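Local structure of ferulic acid esterase, AmCE1/Fae1A (Anaeromyces mucronatus, 5CXX) at residues Gly146-Gly154 with Phe262-Phe270; Glu202-Pro211 with Tyr232-Glu242. The protein probably hydrolyses feruloyl esters as a carbohydrate esterase of the alpha/beta-hydrolase fold, and is captured here with ferulic acid bound. All blocks are in the same frame, centred on the assembly; numbering follows the deposited sequence.

Contact 1 (Gly146-Gly154 with Phe262-Phe270)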
loop_
_atom_site.group_PDB
_atom_site.type_symbol
_atom_site.label_atom_id
_atom_site.label_comp_id
_atom_site.label_asym_id
_atom_site.label_seq_id
_atom_site.Cartn_x
_atom_site.Cartn_y
_atom_site.Cartn_z
ATOM N N GLY A 146 4.265 7.165 15.061
ATOM C CA GLY A 146 3.437 8.352 14.843
ATOM C C GLY A 146 3.026 8.401 13.370
ATOM O O GLY A 146 3.722 7.883 12.484
ATOM N N ARG A 147 1.944 9.132 13.072
ATOM C CA ARG A 147 1.427 9.090 11.701
ATOM C C ARG A 147 2.410 9.736 10.680
ATOM O O ARG A 147 2.442 9.318 9.514
ATOM C CB ARG A 147 0.059 9.772 11.658
ATOM C CG ARG A 147 0.094 11.300 11.936
ATOM C CD ARG A 147 -1.324 11.832 12.206
ATOM N NE ARG A 147 -2.175 11.513 11.038
ATOM C CZ ARG A 147 -2.318 12.326 10.005
ATOM N NH1 ARG A 147 -1.703 13.504 9.958
ATOM N NH2 ARG A 147 -3.094 11.923 8.979
ATOM N N GLU A 148 3.200 10.696 11.092
ATOM C CA GLU A 148 4.129 11.307 10.190
ATOM C C GLU A 148 5.233 10.374 9.726
ATOM O O GLU A 148 5.936 10.667 8.831
ATOM C CB GLU A 148 4.715 12.559 10.846
ATOM C CG GLU A 148 5.642 12.300 12.004
ATOM C CD GLU A 148 5.007 12.039 13.390
ATOM O OE1 GLU A 148 3.831 11.738 13.532
ATOM O OE2 GLU A 148 5.769 12.137 14.363
ATOM N N ASN A 149 5.358 9.254 10.404
ATOM C CA ASN A 149 6.408 8.232 10.153
ATOM C C ASN A 149 5.836 6.949 9.669
ATOM O O ASN A 149 6.532 5.944 9.670
ATOM C CB ASN A 149 7.231 7.996 11.423
ATOM C CG ASN A 149 7.925 9.272 11.823
ATOM O OD1 ASN A 149 8.614 9.875 10.985
ATOM N ND2 ASN A 149 7.666 9.764 13.032
ATOM N N THR A 150 4.584 6.948 9.229
ATOM C CA THR A 150 3.895 5.693 8.905
ATOM C C THR A 150 3.188 5.836 7.551
ATOM O O THR A 150 2.288 6.688 7.394
ATOM C CB THR A 150 2.860 5.364 9.973
ATOM O OG1 THR A 150 3.499 5.301 11.267
ATOM C CG2 THR A 150 2.256 3.958 9.710
ATOM N N ALA A 151 3.575 5.021 6.561
ATOM C CA ALA A 151 2.913 5.003 5.242
ATOM C C ALA A 151 2.306 3.660 4.957
ATOM O O ALA A 151 2.784 2.627 5.450
ATOM C CB ALA A 151 3.919 5.327 4.132
ATOM N N LEU A 152 1.211 3.685 4.186
ATOM C CA LEU A 152 0.489 2.451 3.855
ATOM C C LEU A 152 0.113 2.529 2.397
ATOM O O LEU A 152 -0.597 3.490 1.989
ATOM C CB LEU A 152 -0.766 2.306 4.755
ATOM C CG LEU A 152 -1.615 1.045 4.455
ATOM C CD1 LEU A 152 -0.789 -0.221 4.805
ATOM C CD2 LEU A 152 -2.870 1.115 5.342
ATOM N N CYS A 153 0.612 1.592 1.577
ATOM C CA CYS A 153 0.251 1.618 0.176
ATOM C C CYS A 153 0.058 0.180 -0.329
ATOM O O CYS A 153 0.314 -0.761 0.398
ATOM C CB CYS A 153 1.306 2.370 -0.690
ATOM S SG CYS A 153 3.002 1.641 -0.616
ATOM N N GLY A 154 -0.489 0.061 -1.536
ATOM C CA GLY A 154 -0.839 -1.286 -1.984
ATOM C C GLY A 154 -1.240 -1.295 -3.447
ATOM O O GLY A 154 -1.438 -0.249 -4.053
ATOM N N PHE A 262 4.182 3.811 -7.123
ATOM C CA PHE A 262 5.159 3.778 -6.031
ATOM C C PHE A 262 6.233 4.848 -6.173
ATOM O O PHE A 262 6.684 5.485 -5.192
ATOM C CB PHE A 262 5.801 2.389 -6.002
ATOM C CG PHE A 262 6.479 2.046 -4.695
ATOM C CD1 PHE A 262 5.786 2.139 -3.467
ATOM C CD2 PHE A 262 7.780 1.518 -4.713
ATOM C CE1 PHE A 262 6.414 1.778 -2.256
ATOM C CE2 PHE A 262 8.399 1.147 -3.513
ATOM C CZ PHE A 262 7.720 1.263 -2.303
ATOM N N TYR A 263 6.674 5.078 -7.417
ATOM C CA TYR A 263 7.652 6.140 -7.701
ATOM C C TYR A 263 7.141 7.515 -7.266
ATOM O O TYR A 263 7.868 8.269 -6.584
ATOM C CB TYR A 263 7.937 6.134 -9.215
ATOM C CG TYR A 263 8.784 7.281 -9.739
ATOM C CD1 TYR A 263 10.134 7.397 -9.402
ATOM C CD2 TYR A 263 8.222 8.243 -10.610
ATOM C CE1 TYR A 263 10.932 8.404 -9.911
ATOM C CE2 TYR A 263 9.033 9.272 -11.136
ATOM C CZ TYR A 263 10.377 9.339 -10.772
ATOM O OH TYR A 263 11.163 10.340 -11.305
ATOM N N ASN A 264 5.905 7.878 -7.660
ATOM C CA ASN A 264 5.403 9.166 -7.174
ATOM C C ASN A 264 5.152 9.174 -5.668
ATOM O O ASN A 264 5.444 10.177 -4.981
ATOM C CB ASN A 264 4.117 9.490 -7.950
ATOM C CG ASN A 264 4.398 9.980 -9.347
ATOM O OD1 ASN A 264 4.742 11.157 -9.528
ATOM N ND2 ASN A 264 4.246 9.103 -10.335
ATOM N N PHE A 265 4.641 8.070 -5.131
ATOM C CA PHE A 265 4.344 8.037 -3.719
ATOM C C PHE A 265 5.571 8.233 -2.832
ATOM O O PHE A 265 5.560 8.987 -1.860
ATOM C CB PHE A 265 3.640 6.712 -3.418
ATOM C CG PHE A 265 3.159 6.548 -1.975
ATOM C CD1 PHE A 265 2.170 7.409 -1.448
ATOM C CD2 PHE A 265 3.683 5.536 -1.192
ATOM C CE1 PHE A 265 1.696 7.198 -0.122
ATOM C CE2 PHE A 265 3.259 5.352 0.130
ATOM C CZ PHE A 265 2.264 6.164 0.654
ATOM N N ILE A 266 6.652 7.511 -3.156
ATOM C CA ILE A 266 7.835 7.525 -2.274
ATOM C C ILE A 266 8.562 8.871 -2.338
ATOM O O ILE A 266 9.304 9.247 -1.438
ATOM C CB ILE A 266 8.762 6.330 -2.648
ATOM C CG1 ILE A 266 8.057 5.020 -2.270
ATOM C CG2 ILE A 266 10.150 6.430 -1.921
ATOM C CD1 ILE A 266 7.842 4.768 -0.758
ATOM N N GLN A 267 8.316 9.624 -3.417
ATOM C CA GLN A 267 8.821 10.984 -3.452
ATOM C C GLN A 267 8.132 11.906 -2.443
ATOM O O GLN A 267 8.643 13.007 -2.169
ATOM C CB GLN A 267 8.628 11.579 -4.844
ATOM C CG GLN A 267 9.651 11.074 -5.831
ATOM C CD GLN A 267 9.404 11.641 -7.194
ATOM O OE1 GLN A 267 9.695 12.824 -7.460
ATOM N NE2 GLN A 267 8.809 10.847 -8.064
ATOM N N THR A 268 6.979 11.491 -1.931
ATOM C CA THR A 268 6.237 12.372 -1.006
ATOM C C THR A 268 6.347 11.945 0.458
ATOM O O THR A 268 6.010 12.712 1.359
ATOM C CB THR A 268 4.750 12.428 -1.337
ATOM O OG1 THR A 268 4.098 11.217 -0.933
ATOM C CG2 THR A 268 4.496 12.746 -2.814
ATOM N N THR A 269 6.756 10.710 0.698
ATOM C CA THR A 269 6.610 10.203 2.063
ATOM C C THR A 269 7.628 10.806 3.017
ATOM O O THR A 269 8.789 11.096 2.650
ATOM C CB THR A 269 6.719 8.655 2.099
ATOM O OG1 THR A 269 7.809 8.218 1.283
ATOM C CG2 THR A 269 5.440 8.015 1.528
ATOM N N PHE A 270 7.205 10.964 4.280
ATOM C CA PHE A 270 8.099 11.290 5.385
ATOM C C PHE A 270 8.848 12.610 5.204
ATOM O O PHE A 270 9.986 12.742 5.621
ATOM C CB PHE A 270 9.101 10.159 5.599
ATOM C CG PHE A 270 8.459 8.789 5.553
ATOM C CD1 PHE A 270 7.321 8.511 6.275
ATOM C CD2 PHE A 270 9.038 7.782 4.794
ATOM C CE1 PHE A 270 6.725 7.225 6.200
ATOM C CE2 PHE A 270 8.486 6.468 4.743
ATOM C CZ PHE A 270 7.309 6.204 5.451
#
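Cys153 and Ala151, alternate residues of the strand, both point at the helix and its C-terminal extension, and three phenylalanines receive them. The sulfur of Cys153 makes two sulfur-aromatic contacts of different kinds. Toward Phe262 it lies at the ring edge, with SG 3.8 Å from CE1; toward Phe265 it comes in obliquely, SG standing 4.7 Å from the ring centroid. Its chi1 of 59° sets SG between the backbone N and the carbonyl carbon, which brings it to both rings, while CB of the same residue packs against Phe265 CE2. Two residues back, the methyl of Ala151 fits between two rings, with CB 3.7 Å from Phe270 CZ and 3.9 Å from Phe265 CZ. Phe270 lies against the backbone just ahead of the strand, its edge turned to Glu148 O and Thr150 N: CD1 is 3.6 Å from Glu148 O, and CE1 meets the carbonyl carbon of Asn149.

Behind this first layer the aromatic side chains are braced from within their own segment. Ile266 CG1 sits over the centre of one face of Phe262, and Thr269 serves two neighbours, CG2 lying on a face of Phe265 and CB on a face of Phe270. Past Phe265, Thr268 OG1 donates to Phe265 O on a lone pair, 2.8 Å away. On the other segment, Thr150 OG1 and Asn149 N grip Gly146 O from opposite faces of its plane. Farther out, Tyr61 stacks on Phe262 and Tyr175 meets Phe270 edge-to-face.

No hydrogen bond joins the two segments. Helix and central strand, nearly antiparallel, are therefore held by apolar packing and sulfur-aromatic contacts, a buried hydrophobic layer beneath the strand that leads into the probable nucleophile elbow.

Contact 2 (Glu202-Pro211 with Tyr232-Glu242). With GOL (glycerol), chain H.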
loop_
_atom_site.group_PDB
_atom_site.type_symbol
_atom_site.label_atom_id
_atom_site.label_comp_id
_atom_site.label_asym_id
_atom_site.label_seq_id
_atom_site.Cartn_x
_atom_site.Cartn_y
_atom_site.Cartn_z
ATOM N N GLU A 202 -20.479 6.122 0.340
ATOM C CA GLU A 202 -19.658 7.149 -0.275
ATOM C C GLU A 202 -19.447 8.370 0.651
ATOM O O GLU A 202 -18.346 8.854 0.777
ATOM C CB GLU A 202 -20.324 7.563 -1.600
ATOM C CG GLU A 202 -20.252 6.402 -2.621
ATOM C CD GLU A 202 -20.789 6.776 -3.994
ATOM O OE1 GLU A 202 -21.457 7.840 -4.108
ATOM O OE2 GLU A 202 -20.593 5.997 -4.960
ATOM N N ASP A 203 -20.515 8.845 1.305
ATOM C CA ASP A 203 -20.374 10.021 2.196
ATOM C C ASP A 203 -19.453 9.748 3.363
ATOM O O ASP A 203 -18.886 10.696 3.936
ATOM C CB ASP A 203 -21.754 10.479 2.705
ATOM C CG ASP A 203 -22.471 11.305 1.695
ATOM O OD1 ASP A 203 -21.840 11.832 0.746
ATOM O OD2 ASP A 203 -23.695 11.444 1.835
ATOM N N GLU A 204 -19.283 8.473 3.718
ATOM C CA GLU A 204 -18.405 8.081 4.825
ATOM C C GLU A 204 -16.958 7.942 4.397
ATOM O O GLU A 204 -16.089 7.711 5.266
ATOM C CB GLU A 204 -18.868 6.762 5.434
ATOM C CG GLU A 204 -20.130 6.970 6.271
ATOM C CD GLU A 204 -20.954 5.677 6.484
ATOM O OE1 GLU A 204 -20.511 4.567 6.083
ATOM O OE2 GLU A 204 -22.051 5.827 7.032
ATOM N N PHE A 205 -16.675 8.067 3.091
ATOM C CA PHE A 205 -15.289 7.830 2.599
ATOM C C PHE A 205 -14.532 9.158 2.768
ATOM O O PHE A 205 -14.415 9.970 1.828
ATOM C CB PHE A 205 -15.336 7.356 1.155
ATOM C CG PHE A 205 -14.018 6.852 0.614
ATOM C CD1 PHE A 205 -12.907 6.676 1.423
ATOM C CD2 PHE A 205 -13.958 6.517 -0.722
ATOM C CE1 PHE A 205 -11.713 6.160 0.848
ATOM C CE2 PHE A 205 -12.780 5.996 -1.298
ATOM C CZ PHE A 205 -11.648 5.851 -0.487
ATOM N N ARG A 206 -14.094 9.414 3.994
ATOM C CA ARG A 206 -13.480 10.692 4.396
ATOM C C ARG A 206 -12.771 10.451 5.748
ATOM O O ARG A 206 -12.981 9.411 6.404
ATOM C CB ARG A 206 -14.529 11.815 4.500
ATOM C CG ARG A 206 -15.597 11.524 5.558
ATOM C CD ARG A 206 -16.507 12.705 5.812
ATOM N NE ARG A 206 -17.245 13.121 4.645
ATOM C CZ ARG A 206 -17.107 14.329 4.072
ATOM N NH1 ARG A 206 -16.185 15.190 4.527
ATOM N NH2 ARG A 206 -17.855 14.653 3.036
ATOM N N ALA A 207 -11.960 11.398 6.169
ATOM C CA ALA A 207 -11.214 11.285 7.423
ATOM C C ALA A 207 -11.403 12.552 8.180
ATOM O O ALA A 207 -11.471 13.618 7.566
ATOM C CB ALA A 207 -9.771 11.108 7.113
ATOM N N GLU A 208 -11.434 12.464 9.496
ATOM C CA GLU A 208 -11.448 13.683 10.261
ATOM C C GLU A 208 -10.063 14.322 10.127
ATOM O O GLU A 208 -10.022 15.386 9.480
ATOM C CB GLU A 208 -11.850 13.415 11.701
ATOM C CG GLU A 208 -12.491 14.594 12.328
ATOM C CD GLU A 208 -13.143 14.244 13.630
ATOM O OE1 GLU A 208 -13.421 13.042 13.870
ATOM O OE2 GLU A 208 -13.371 15.123 14.446
ATOM N N ILE A 209 -8.967 13.713 10.648
ATOM C CA ILE A 209 -7.589 14.239 10.397
ATOM C C ILE A 209 -7.120 13.807 9.014
ATOM O O ILE A 209 -7.155 12.607 8.699
ATOM C CB ILE A 209 -6.539 13.865 11.522
ATOM C CG1 ILE A 209 -5.131 14.440 11.170
ATOM C CG2 ILE A 209 -6.474 12.368 11.808
ATOM C CD1 ILE A 209 -4.144 14.445 12.469
ATOM N N GLN A 210 -6.766 14.772 8.148
ATOM C CA GLN A 210 -6.498 14.454 6.730
ATOM C C GLN A 210 -5.196 13.686 6.572
ATOM O O GLN A 210 -4.209 14.035 7.233
ATOM C CB GLN A 210 -6.392 15.744 5.893
ATOM C CG GLN A 210 -7.765 16.347 5.609
ATOM C CD GLN A 210 -8.654 15.395 4.801
ATOM O OE1 GLN A 210 -8.456 15.222 3.596
ATOM N NE2 GLN A 210 -9.609 14.766 5.473
ATOM N N PRO A 211 -5.158 12.689 5.663
ATOM C CA PRO A 211 -3.827 12.183 5.291
ATOM C C PRO A 211 -2.873 13.299 4.935
ATOM O O PRO A 211 -3.255 14.337 4.311
ATOM C CB PRO A 211 -4.126 11.350 4.032
ATOM C CG PRO A 211 -5.519 10.873 4.197
ATOM C CD PRO A 211 -6.196 12.127 4.783
ATOM N N TYR A 232 -13.209 6.277 -7.023
ATOM C CA TYR A 232 -12.719 6.711 -5.700
ATOM C C TYR A 232 -12.198 8.146 -5.772
ATOM O O TYR A 232 -12.409 8.937 -4.836
ATOM C CB TYR A 232 -11.644 5.757 -5.214
ATOM C CG TYR A 232 -12.175 4.357 -4.995
ATOM C CD1 TYR A 232 -13.475 4.105 -4.572
ATOM C CD2 TYR A 232 -11.342 3.281 -5.235
ATOM C CE1 TYR A 232 -13.940 2.799 -4.354
ATOM C CE2 TYR A 232 -11.790 1.984 -5.023
ATOM C CZ TYR A 232 -13.080 1.743 -4.594
ATOM O OH TYR A 232 -13.494 0.417 -4.357
ATOM N N HIS A 233 -11.458 8.457 -6.836
ATOM C CA HIS A 233 -11.030 9.864 -7.032
ATOM C C HIS A 233 -12.234 10.791 -6.983
ATOM O O HIS A 233 -12.207 11.869 -6.360
ATOM C CB HIS A 233 -10.256 9.982 -8.359
ATOM C CG HIS A 233 -10.188 11.370 -8.884
ATOM N ND1 HIS A 233 -9.535 12.389 -8.216
ATOM C CD2 HIS A 233 -10.745 11.935 -9.993
ATOM C CE1 HIS A 233 -9.670 13.509 -8.912
ATOM N NE2 HIS A 233 -10.387 13.261 -10.000
ATOM N N GLU A 234 -13.274 10.390 -7.672
ATOM C CA GLU A 234 -14.452 11.248 -7.752
ATOM C C GLU A 234 -15.158 11.420 -6.393
ATOM O O GLU A 234 -15.598 12.504 -6.055
ATOM C CB GLU A 234 -15.397 10.698 -8.817
ATOM C CG GLU A 234 -14.778 10.946 -10.201
ATOM C CD GLU A 234 -15.508 10.277 -11.370
ATOM O OE1 GLU A 234 -15.070 10.450 -12.528
ATOM O OE2 GLU A 234 -16.505 9.578 -11.141
ATOM N N ILE A 235 -15.275 10.334 -5.629
ATOM C CA ILE A 235 -15.929 10.394 -4.334
ATOM C C ILE A 235 -15.092 11.229 -3.356
ATOM O O ILE A 235 -15.627 12.085 -2.716
ATOM C CB ILE A 235 -16.078 8.924 -3.768
ATOM C CG1 ILE A 235 -17.113 8.167 -4.611
ATOM C CG2 ILE A 235 -16.474 8.955 -2.252
ATOM C CD1 ILE A 235 -16.976 6.591 -4.529
ATOM N N LEU A 236 -13.773 11.017 -3.336
ATOM C CA LEU A 236 -12.885 11.784 -2.429
ATOM C C LEU A 236 -12.983 13.258 -2.775
ATOM O O LEU A 236 -13.030 14.140 -1.883
ATOM C CB LEU A 236 -11.444 11.313 -2.548
ATOM C CG LEU A 236 -11.326 9.901 -1.919
ATOM C CD1 LEU A 236 -9.886 9.420 -2.147
ATOM C CD2 LEU A 236 -11.549 9.951 -0.379
ATOM N N THR A 237 -13.030 13.555 -4.079
ATOM C CA THR A 237 -13.139 14.951 -4.519
ATOM C C THR A 237 -14.456 15.563 -4.048
ATOM O O THR A 237 -14.501 16.681 -3.526
ATOM C CB THR A 237 -13.067 15.054 -6.085
ATOM O OG1 THR A 237 -11.807 14.543 -6.505
ATOM C CG2 THR A 237 -13.164 16.515 -6.545
ATOM N N ARG A 238 -15.552 14.851 -4.245
ATOM C CA ARG A 238 -16.902 15.300 -3.780
ATOM C C ARG A 238 -16.874 15.551 -2.257
ATOM O O ARG A 238 -17.562 16.492 -1.738
ATOM C CB ARG A 238 -17.934 14.191 -4.085
ATOM C CG ARG A 238 -19.228 14.420 -4.782
ATOM C CD ARG A 238 -19.844 12.978 -5.171
ATOM N NE ARG A 238 -19.641 12.727 -6.608
ATOM C CZ ARG A 238 -19.406 11.532 -7.142
ATOM N NH1 ARG A 238 -19.358 10.474 -6.337
ATOM N NH2 ARG A 238 -19.191 11.381 -8.466
ATOM N N ASN A 239 -16.055 14.768 -1.555
ATOM C CA ASN A 239 -16.012 14.838 -0.103
ATOM C C ASN A 239 -14.969 15.779 0.404
ATOM O O ASN A 239 -14.716 15.801 1.584
ATOM C CB ASN A 239 -15.771 13.459 0.479
ATOM C CG ASN A 239 -16.965 12.539 0.322
ATOM O OD1 ASN A 239 -18.068 12.948 -0.052
ATOM N ND2 ASN A 239 -16.748 11.264 0.638
ATOM N N ASN A 240 -14.369 16.570 -0.494
ATOM C CA ASN A 240 -13.361 17.549 -0.101
ATOM C C ASN A 240 -12.143 16.959 0.575
ATOM O O ASN A 240 -11.591 17.563 1.527
ATOM C CB ASN A 240 -13.992 18.621 0.812
ATOM C CG ASN A 240 -15.073 19.373 0.140
ATOM O OD1 ASN A 240 -16.283 19.123 0.362
ATOM N ND2 ASN A 240 -14.671 20.287 -0.711
ATOM N N GLN A 241 -11.729 15.778 0.120
ATOM C CA GLN A 241 -10.569 15.081 0.695
ATOM C C GLN A 241 -9.411 15.334 -0.260
ATOM O O GLN A 241 -9.468 14.847 -1.401
ATOM C CB GLN A 241 -10.836 13.544 0.824
ATOM C CG GLN A 241 -12.120 13.263 1.658
ATOM C CD GLN A 241 -11.967 13.727 3.090
ATOM O OE1 GLN A 241 -11.195 13.106 3.865
ATOM N NE2 GLN A 241 -12.626 14.833 3.449
ATOM N N GLU A 242 -8.396 16.074 0.167
ATOM C CA GLU A 242 -7.260 16.404 -0.715
ATOM C C GLU A 242 -6.483 15.134 -1.049
ATOM O O GLU A 242 -6.221 14.303 -0.162
ATOM C CB GLU A 242 -6.303 17.384 -0.052
ATOM C CG GLU A 242 -6.107 17.101 1.435
ATOM C CD GLU A 242 -5.625 18.327 2.247
ATOM O OE1 GLU A 242 -5.792 19.473 1.758
ATOM O OE2 GLU A 242 -5.113 18.139 3.385
HETATM C C1 GOL H . -19.713 5.645 -8.039
HETATM O O1 GOL H . -20.184 4.841 -9.105
HETATM C C2 GOL H . -19.799 7.119 -8.385
HETATM O O2 GOL H . -20.210 7.797 -7.220
HETATM C C3 GOL H . -18.474 7.706 -8.881
HETATM O O3 GOL H . -18.716 8.993 -9.438
HETATM O O HOH W 1 -20.007 11.264 -1.101
HETATM O O HOH W 2 -13.666 15.058 6.155
HETATM O O HOH W 3 -7.555 13.216 1.896
HETATM O O HOH W 4 -3.947 14.886 1.630
HETATM O O HOH W 5 -3.136 17.006 4.862
#
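Phe205 turns one ring face to Leu236, whose CD2 stands over the centre in a CH-pi contact, 3.9 Å from the centroid. The ring's edge points at the face of Tyr232 in an offset edge-to-face pair, planes 86° apart, and Ile235 CG2 packs against CD2. The Arg206 guanidinium has Asn239 CB over one face and Asp203 O in plane at its edge, where NE donates nearly straight along the C=O direction.

The amide of Asn239, just past the helix, spends both ND2 hydrogens on the loop: one on Glu202 O and one on Phe205 O, each 2.9 Å away and close to the amide plane. It thereby joins the helical-looking turn at Glu202 to the inverse gamma turn centred on Phe205; Phe205 N reaches the same Glu202 O from the opposite face. Gln241 gives the second clasp. Its OE1 accepts from Ala207 N at 3.0 Å and from Gln210 NE2 at 2.8 Å, the donors arriving from opposite faces, while its NE2 turns back to Asn239 O. A bend at chi2 (-64°) folds this side chain so that its amide lies beside Arg206 CB. Water bridges Asp203 OD1 to Asn239 OD1, and further waters link Pro211 O to Glu242. At the rim a glycerol, probably from the crystallisation liquor, joins Glu202, Glu234 and Arg238.

A Schellman motif with Asn240 as C-prime residue ends helix 228-238, and the loop before strand 213-219 wraps this end. Tyr167 of helix 157-168 meets Phe205 edge-to-face and touches Leu236 and Gln241, while Tyr232 lies about 7 Å from the ferulic acid, its hydroxyl hydrogen-bonded to Ala182 O and Ile185 N.

In the fold
Following the chain from the N terminus, strand 150-155, in the middle of the mixed sheet, supplies the first half of contact 1, and its partner arrives only with helix 255-266 and the residues after it, 108 residues later. Within that long loop lies contact 2, which closes a shorter one, with 20 residues between its segments that include strand 213-219 and the start of helix 228-238. Contact 1 thus joins the sheet's centre to the C-terminal helix, whereas contact 2 ties a loop to the helix preceding edge strand 244-248. Their centres lie 18 Å apart, yet they meet where Arg147 NH2 probably hydrogen-bonds to Gln210 O.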